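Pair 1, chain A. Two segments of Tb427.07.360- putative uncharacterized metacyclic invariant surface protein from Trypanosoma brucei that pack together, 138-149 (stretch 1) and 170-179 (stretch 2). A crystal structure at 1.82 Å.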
# COMPACT_ATOMS: atom_id res chain seq x y z
N GLY A 138 3.28 9.47 -7.34
CA GLY A 138 3.69 9.28 -5.96
C GLY A 138 2.58 9.55 -4.96
O GLY A 138 2.81 9.61 -3.76
N VAL A 139 1.36 9.69 -5.44
CA VAL A 139 0.23 9.97 -4.57
C VAL A 139 0.07 8.89 -3.48
O VAL A 139 0.36 7.72 -3.70
CB VAL A 139 -1.08 10.12 -5.40
CG1 VAL A 139 -1.45 8.82 -6.07
CG2 VAL A 139 -2.24 10.64 -4.55
N ASN A 140 -0.37 9.31 -2.30
CA ASN A 140 -0.65 8.40 -1.20
C ASN A 140 -1.56 9.15 -0.25
O ASN A 140 -1.97 10.26 -0.55
CB ASN A 140 0.65 7.92 -0.53
CG ASN A 140 1.54 9.05 -0.05
OD1 ASN A 140 1.08 10.16 0.25
ND2 ASN A 140 2.83 8.78 0.04
N SER A 141 -1.87 8.57 0.90
CA SER A 141 -2.81 9.24 1.80
C SER A 141 -2.25 10.56 2.27
O SER A 141 -3.01 11.51 2.48
CB SER A 141 -3.16 8.37 3.01
OG SER A 141 -3.77 7.16 2.66
N TRP A 142 -0.92 10.64 2.44
CA TRP A 142 -0.30 11.88 2.94
C TRP A 142 -0.53 13.01 1.92
O TRP A 142 -0.95 14.11 2.28
CB TRP A 142 1.19 11.69 3.26
CG TRP A 142 1.87 12.95 3.76
CD1 TRP A 142 1.97 13.38 5.07
CD2 TRP A 142 2.54 13.94 2.97
NE1 TRP A 142 2.66 14.57 5.12
CE2 TRP A 142 3.02 14.93 3.85
CE3 TRP A 142 2.79 14.08 1.60
CZ2 TRP A 142 3.71 16.05 3.41
CZ3 TRP A 142 3.47 15.19 1.17
CH2 TRP A 142 3.93 16.16 2.07
N VAL A 143 -0.29 12.73 0.64
CA VAL A 143 -0.54 13.71 -0.41
C VAL A 143 -2.02 14.13 -0.46
O VAL A 143 -2.32 15.30 -0.64
CB VAL A 143 -0.13 13.15 -1.80
CG1 VAL A 143 -0.54 14.10 -2.94
CG2 VAL A 143 1.38 12.88 -1.83
N LEU A 144 -2.94 13.19 -0.30
CA LEU A 144 -4.36 13.56 -0.32
C LEU A 144 -4.71 14.45 0.88
O LEU A 144 -5.53 15.35 0.77
CB LEU A 144 -5.27 12.32 -0.33
CG LEU A 144 -5.18 11.41 -1.55
CD1 LEU A 144 -6.06 10.20 -1.33
CD2 LEU A 144 -5.57 12.11 -2.82
N LYS A 145 -4.10 14.19 2.02
CA LYS A 145 -4.27 15.03 3.20
C LYS A 145 -3.78 16.45 2.92
O LYS A 145 -4.47 17.41 3.19
CB LYS A 145 -3.51 14.46 4.40
CG LYS A 145 -3.51 15.36 5.63
CD LYS A 145 -2.83 14.70 6.82
CE LYS A 145 -1.37 14.43 6.57
NZ LYS A 145 -0.66 14.00 7.80
N LYS A 146 -2.57 16.56 2.41
CA LYS A 146 -2.02 17.89 2.10
C LYS A 146 -2.88 18.64 1.09
O LYS A 146 -3.02 19.85 1.16
CB LYS A 146 -0.59 17.76 1.57
CG LYS A 146 0.39 17.24 2.59
CD LYS A 146 0.54 18.22 3.77
CE LYS A 146 0.49 17.55 5.11
NZ LYS A 146 0.89 18.53 6.18
N ALA A 147 -3.43 17.91 0.13
CA ALA A 147 -4.28 18.51 -0.89
C ALA A 147 -5.51 19.18 -0.28
O ALA A 147 -5.86 20.33 -0.59
CB ALA A 147 -4.68 17.46 -1.90
N VAL A 148 -6.17 18.47 0.63
CA VAL A 148 -7.34 19.01 1.30
C VAL A 148 -6.89 20.20 2.15
O VAL A 148 -7.53 21.26 2.17
CB VAL A 148 -8.01 17.92 2.16
CG1 VAL A 148 -9.06 18.53 3.08
CG2 VAL A 148 -8.63 16.84 1.23
N GLU A 149 -5.77 20.03 2.85
CA GLU A 149 -5.27 21.11 3.71
C GLU A 149 -5.01 22.39 2.92
O GLU A 149 -5.35 23.48 3.38
CB GLU A 149 -4.01 20.68 4.46
CG GLU A 149 -4.31 19.75 5.59
CD GLU A 149 -3.08 19.18 6.24
OE1 GLU A 149 -1.95 19.47 5.77
OE2 GLU A 149 -3.25 18.43 7.21
N LEU A 170 -13.08 8.82 -0.16
CA LEU A 170 -11.86 8.46 -0.87
C LEU A 170 -10.69 8.28 0.09
O LEU A 170 -9.92 7.30 -0.00
CB LEU A 170 -11.50 9.52 -1.89
CG LEU A 170 -10.13 9.39 -2.55
CD1 LEU A 170 -9.94 8.01 -3.18
CD2 LEU A 170 -10.01 10.48 -3.62
N ARG A 171 -10.55 9.24 1.00
CA ARG A 171 -9.43 9.21 1.92
C ARG A 171 -9.51 8.03 2.88
O ARG A 171 -8.49 7.43 3.22
CB ARG A 171 -9.33 10.54 2.65
CG ARG A 171 -8.89 11.63 1.66
CD ARG A 171 -8.64 12.95 2.33
NE ARG A 171 -7.71 12.77 3.43
CZ ARG A 171 -7.70 13.50 4.54
NH1 ARG A 171 -8.58 14.47 4.73
NH2 ARG A 171 -6.79 13.23 5.48
N ALA A 172 -10.74 7.67 3.25
CA ALA A 172 -10.97 6.48 4.06
C ALA A 172 -10.62 5.22 3.27
O ALA A 172 -9.98 4.32 3.80
CB ALA A 172 -12.40 6.43 4.55
N GLU A 173 -11.00 5.16 2.00
CA GLU A 173 -10.70 3.98 1.19
C GLU A 173 -9.20 3.86 0.96
O GLU A 173 -8.65 2.75 0.98
CB GLU A 173 -11.38 4.05 -0.18
CG GLU A 173 -12.87 3.81 -0.19
CD GLU A 173 -13.26 2.40 0.20
OE1 GLU A 173 -12.82 1.43 -0.46
OE2 GLU A 173 -14.02 2.28 1.16
N TYR A 174 -8.53 4.98 0.72
CA TYR A 174 -7.11 4.93 0.47
C TYR A 174 -6.40 4.54 1.76
O TYR A 174 -5.44 3.76 1.75
CB TYR A 174 -6.57 6.25 -0.13
CG TYR A 174 -5.46 5.94 -1.13
CD1 TYR A 174 -4.15 5.81 -0.71
CD2 TYR A 174 -5.74 5.74 -2.46
CE1 TYR A 174 -3.15 5.51 -1.60
CE2 TYR A 174 -4.75 5.43 -3.37
CZ TYR A 174 -3.45 5.31 -2.93
OH TYR A 174 -2.46 4.98 -3.80
N ASP A 175 -6.89 5.01 2.89
CA ASP A 175 -6.33 4.59 4.17
C ASP A 175 -6.46 3.06 4.33
O ASP A 175 -5.54 2.39 4.81
CB ASP A 175 -7.02 5.27 5.34
CG ASP A 175 -6.50 6.66 5.64
OD1 ASP A 175 -5.38 7.05 5.19
OD2 ASP A 175 -7.24 7.39 6.33
N GLN A 176 -7.62 2.51 3.97
CA GLN A 176 -7.85 1.08 4.10
C GLN A 176 -6.91 0.31 3.19
O GLN A 176 -6.38 -0.74 3.56
CB GLN A 176 -9.29 0.74 3.76
CG GLN A 176 -10.24 1.17 4.81
CD GLN A 176 -10.55 0.05 5.76
OE1 GLN A 176 -9.69 -0.77 6.08
NE2 GLN A 176 -11.80 -0.00 6.22
N LEU A 177 -6.69 0.86 2.01
CA LEU A 177 -5.76 0.27 1.05
C LEU A 177 -4.35 0.23 1.63
O LEU A 177 -3.71 -0.81 1.61
CB LEU A 177 -5.79 1.07 -0.26
CG LEU A 177 -4.79 0.66 -1.35
CD1 LEU A 177 -4.87 -0.82 -1.66
CD2 LEU A 177 -5.05 1.49 -2.63
N GLU A 178 -3.88 1.33 2.18
CA GLU A 178 -2.53 1.38 2.71
C GLU A 178 -2.38 0.42 3.89
O GLU A 178 -1.33 -0.21 4.06
CB GLU A 178 -2.16 2.81 3.13
CG GLU A 178 -2.08 3.80 1.96
CD GLU A 178 -1.37 5.11 2.30
OE1 GLU A 178 -1.24 5.50 3.49
OE2 GLU A 178 -0.92 5.74 1.32
N ALA A 179 -3.42 0.31 4.70
CA ALA A 179 -3.38 -0.54 5.89
C ALA A 179 -3.32 -2.01 5.49
O ALA A 179 -2.62 -2.81 6.12
CB ALA A 179 -4.60 -0.28 6.78
O HOH W 1 0.18 5.09 -2.94
O HOH W 2 -5.61 11.09 3.34
O HOH W 3 -6.15 8.56 2.48
O HOH W 4 0.60 8.08 3.08

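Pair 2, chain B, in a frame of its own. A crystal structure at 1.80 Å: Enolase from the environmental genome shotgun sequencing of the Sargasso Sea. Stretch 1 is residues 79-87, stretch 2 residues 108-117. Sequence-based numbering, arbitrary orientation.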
# COMPACT_ATOMS: atom_id res chain seq x y z
N ASN B 79 23.33 17.32 4.10
CA ASN B 79 22.49 18.40 4.59
C ASN B 79 21.05 17.94 4.83
O ASN B 79 20.11 18.67 4.55
CB ASN B 79 22.55 19.59 3.63
CG ASN B 79 22.66 19.16 2.16
OD1 ASN B 79 22.04 18.17 1.73
ND2 ASN B 79 23.45 19.92 1.38
N LEU B 80 20.90 16.73 5.36
CA LEU B 80 19.57 16.13 5.60
C LEU B 80 18.71 16.94 6.57
O LEU B 80 19.18 17.45 7.59
CB LEU B 80 19.73 14.70 6.10
CG LEU B 80 18.48 13.81 6.21
CD1 LEU B 80 17.86 13.54 4.84
CD2 LEU B 80 18.84 12.50 6.92
N SER B 81 17.42 17.05 6.24
CA SER B 81 16.41 17.62 7.11
C SER B 81 15.12 16.82 6.94
O SER B 81 15.03 15.97 6.06
CB SER B 81 16.17 19.08 6.74
OG SER B 81 15.54 19.19 5.47
N ILE B 82 14.14 17.10 7.80
CA ILE B 82 12.80 16.49 7.67
C ILE B 82 12.28 16.76 6.27
O ILE B 82 11.85 15.84 5.57
CB ILE B 82 11.82 17.03 8.72
CG1 ILE B 82 12.26 16.62 10.12
CG2 ILE B 82 10.38 16.47 8.48
CD1 ILE B 82 11.71 17.57 11.18
N LYS B 83 12.37 18.02 5.84
CA LYS B 83 11.94 18.43 4.50
C LYS B 83 12.69 17.73 3.38
O LYS B 83 12.05 17.23 2.45
CB LYS B 83 12.04 19.95 4.32
CG LYS B 83 11.52 20.44 2.97
CD LYS B 83 11.14 21.91 3.00
CE LYS B 83 11.04 22.50 1.59
NZ LYS B 83 10.91 23.98 1.61
N SER B 84 14.02 17.67 3.43
CA SER B 84 14.73 17.03 2.33
C SER B 84 14.48 15.52 2.35
O SER B 84 14.45 14.88 1.29
CB SER B 84 16.24 17.39 2.28
OG SER B 84 16.94 16.88 3.38
N PHE B 85 14.31 14.96 3.54
CA PHE B 85 13.90 13.55 3.66
C PHE B 85 12.55 13.35 2.93
O PHE B 85 12.42 12.47 2.08
CB PHE B 85 13.75 13.13 5.12
CG PHE B 85 13.07 11.78 5.28
CD1 PHE B 85 13.74 10.61 4.90
CD2 PHE B 85 11.78 11.68 5.78
CE1 PHE B 85 13.13 9.35 5.02
CE2 PHE B 85 11.18 10.41 5.90
CZ PHE B 85 11.85 9.27 5.52
N TYR B 86 11.59 14.19 3.26
CA TYR B 86 10.22 14.07 2.70
C TYR B 86 10.26 14.15 1.19
O TYR B 86 9.69 13.30 0.47
CB TYR B 86 9.34 15.19 3.24
CG TYR B 86 7.90 15.15 2.76
CD1 TYR B 86 6.91 14.49 3.51
CD2 TYR B 86 7.51 15.77 1.56
CE1 TYR B 86 5.59 14.44 3.07
CE2 TYR B 86 6.16 15.72 1.13
CZ TYR B 86 5.22 15.07 1.91
OH TYR B 86 3.89 15.02 1.52
N ASN B 87 11.01 15.14 0.69
CA ASN B 87 11.20 15.31 -0.75
C ASN B 87 11.88 14.13 -1.43
O ASN B 87 11.51 13.74 -2.56
CB ASN B 87 11.94 16.64 -1.05
CG ASN B 87 11.10 17.84 -0.72
OD1 ASN B 87 9.86 17.76 -0.66
ND2 ASN B 87 11.75 19.00 -0.53
N ILE B 108 10.83 6.56 10.16
CA ILE B 108 12.04 7.35 9.94
C ILE B 108 11.69 8.83 10.15
O ILE B 108 12.39 9.53 10.88
CB ILE B 108 12.63 7.14 8.54
CG1 ILE B 108 13.14 5.71 8.36
CG2 ILE B 108 13.79 8.15 8.31
CD1 ILE B 108 13.43 5.34 6.86
N GLU B 109 10.56 9.29 9.58
CA GLU B 109 10.26 10.71 9.72
C GLU B 109 10.05 11.09 11.18
O GLU B 109 10.48 12.17 11.62
CB GLU B 109 9.07 11.16 8.87
CG GLU B 109 9.05 12.68 8.67
CD GLU B 109 7.73 13.18 8.11
OE1 GLU B 109 7.40 12.88 6.93
OE2 GLU B 109 7.05 13.88 8.87
N ILE B 110 9.40 10.23 11.93
CA ILE B 110 9.14 10.49 13.35
C ILE B 110 10.47 10.60 14.08
O ILE B 110 10.65 11.48 14.93
CB ILE B 110 8.25 9.38 13.96
CG1 ILE B 110 6.79 9.55 13.46
CG2 ILE B 110 8.27 9.46 15.53
CD1 ILE B 110 5.88 8.35 13.75
N ALA B 111 11.42 9.72 13.76
CA ALA B 111 12.77 9.82 14.40
C ALA B 111 13.50 11.13 14.06
O ALA B 111 14.23 11.68 14.91
CB ALA B 111 13.63 8.64 14.04
N LEU B 112 13.35 11.60 12.82
CA LEU B 112 13.96 12.87 12.41
C LEU B 112 13.33 14.06 13.15
O LEU B 112 14.01 15.04 13.50
CB LEU B 112 13.92 13.03 10.89
CG LEU B 112 14.65 12.00 10.00
CD1 LEU B 112 14.56 12.36 8.55
CD2 LEU B 112 16.14 11.76 10.41
N TRP B 113 12.02 13.97 13.43
CA TRP B 113 11.35 14.98 14.24
C TRP B 113 11.87 14.99 15.67
O TRP B 113 12.02 16.07 16.26
CB TRP B 113 9.83 14.78 14.27
CG TRP B 113 9.13 15.34 13.06
CD1 TRP B 113 8.63 14.63 12.00
CD2 TRP B 113 8.85 16.73 12.77
NE1 TRP B 113 8.05 15.49 11.08
CE2 TRP B 113 8.17 16.77 11.52
CE3 TRP B 113 9.09 17.93 13.45
CZ2 TRP B 113 7.76 17.97 10.94
CZ3 TRP B 113 8.68 19.12 12.86
CH2 TRP B 113 8.02 19.13 11.62
N ASP B 114 12.12 13.81 16.23
CA ASP B 114 12.64 13.68 17.59
C ASP B 114 14.01 14.38 17.62
O ASP B 114 14.31 15.21 18.51
CB ASP B 114 12.79 12.18 17.92
CG ASP B 114 13.10 11.91 19.41
OD1 ASP B 114 12.75 12.75 20.27
OD2 ASP B 114 13.65 10.84 19.74
N ILE B 115 14.84 14.02 16.64
CA ILE B 115 16.20 14.61 16.49
C ILE B 115 16.09 16.13 16.37
O ILE B 115 16.75 16.87 17.11
CB ILE B 115 16.94 14.01 15.28
CG1 ILE B 115 17.35 12.57 15.62
CG2 ILE B 115 18.21 14.88 14.86
CD1 ILE B 115 17.67 11.66 14.43
N SER B 116 15.22 16.59 15.48
CA SER B 116 14.99 18.04 15.28
C SER B 116 14.58 18.75 16.57
O SER B 116 15.07 19.86 16.86
CB SER B 116 13.99 18.27 14.15
OG SER B 116 14.59 17.83 12.95
N GLY B 117 13.71 18.11 17.33
CA GLY B 117 13.33 18.61 18.66
C GLY B 117 14.53 18.72 19.60
O GLY B 117 14.66 19.71 20.35
O HOH W 5 14.74 18.81 10.19

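Both pairs set the first turns of one helix against a second, nearly antiparallel helix, and 14 central residues superpose with an RMSD of 0.5 Å. The axes approach to 10.1 Å at 159° in pair 1 and to 10.3 Å at 166° in pair 2. The register is the same: the CA atoms of Ser A141 and Tyr A174 lie 6.2 Å apart, those of the matching Ile B82 and Leu B112 6.1 Å.

Asn A140 and Ser B81 fall together at the N-cap, each with chi1 in p. Asn A140 OD1 accepts from Val A143 N at 2.9 Å, and Ser B81 OG accepts from Ser B84 N at 3.0 Å. Pair 2 adds a return bond, Ser B81 N to Ser B84 OG at 2.9 Å.

The first helical residue carries the sharpest contrast. Ser A141 and Ile B82 both point toward the partner helix with chi1 in m, yet one answers with polarity and the other with bulk. In pair 1, Glu A178 reaches across, and its OE2 accepts from Ser A141 N at 3.0 Å with a nearly straight 167° angle, taking up an amide that the helix start leaves free. Two waters add bridges: water 3 joins Ser A141 OG to Arg A171 O, and water 2 joins Ser A141 O to Arg A171 NE. In pair 2, Ile B82 is a knob among Glu B109, Leu B112, Trp B113 and Ser B116. Its CD1 sits 3.5 Å from the centroid of the Trp B113 six-membered ring, over the face, in a CH-pi contact. At Ser B116, matching Glu A178, water 5 spans the gap, accepting from Ile B82 N at 3.0 Å and donating to Ser B116 OG at 2.9 Å.

One turn on, Leu A144 and Phe B85 both point toward the other helix. Leu A144 CD1 meets Leu A170 CG at 4.3 Å and Tyr A174 CB at 4.2 Å; Phe B85 packs closer, with CE1 3.6 Å from Ile B108 CG2 and CB 3.6 Å from Leu B112 CD1. On the second helix, at the matched position Arg A171 = Glu B109, Arg A171 lays a guanidinium face against Lys A145 CA; Glu B109 lends its CB to Phe B85 CE2 at 3.7 Å, while its OE2 accepts from Trp B113 NE1 at 2.9 Å within its own helix.

The buried areas, 466 and 448 Å², are similar: one backbone frame accommodates a hydrated, polar solution and an apolar knob.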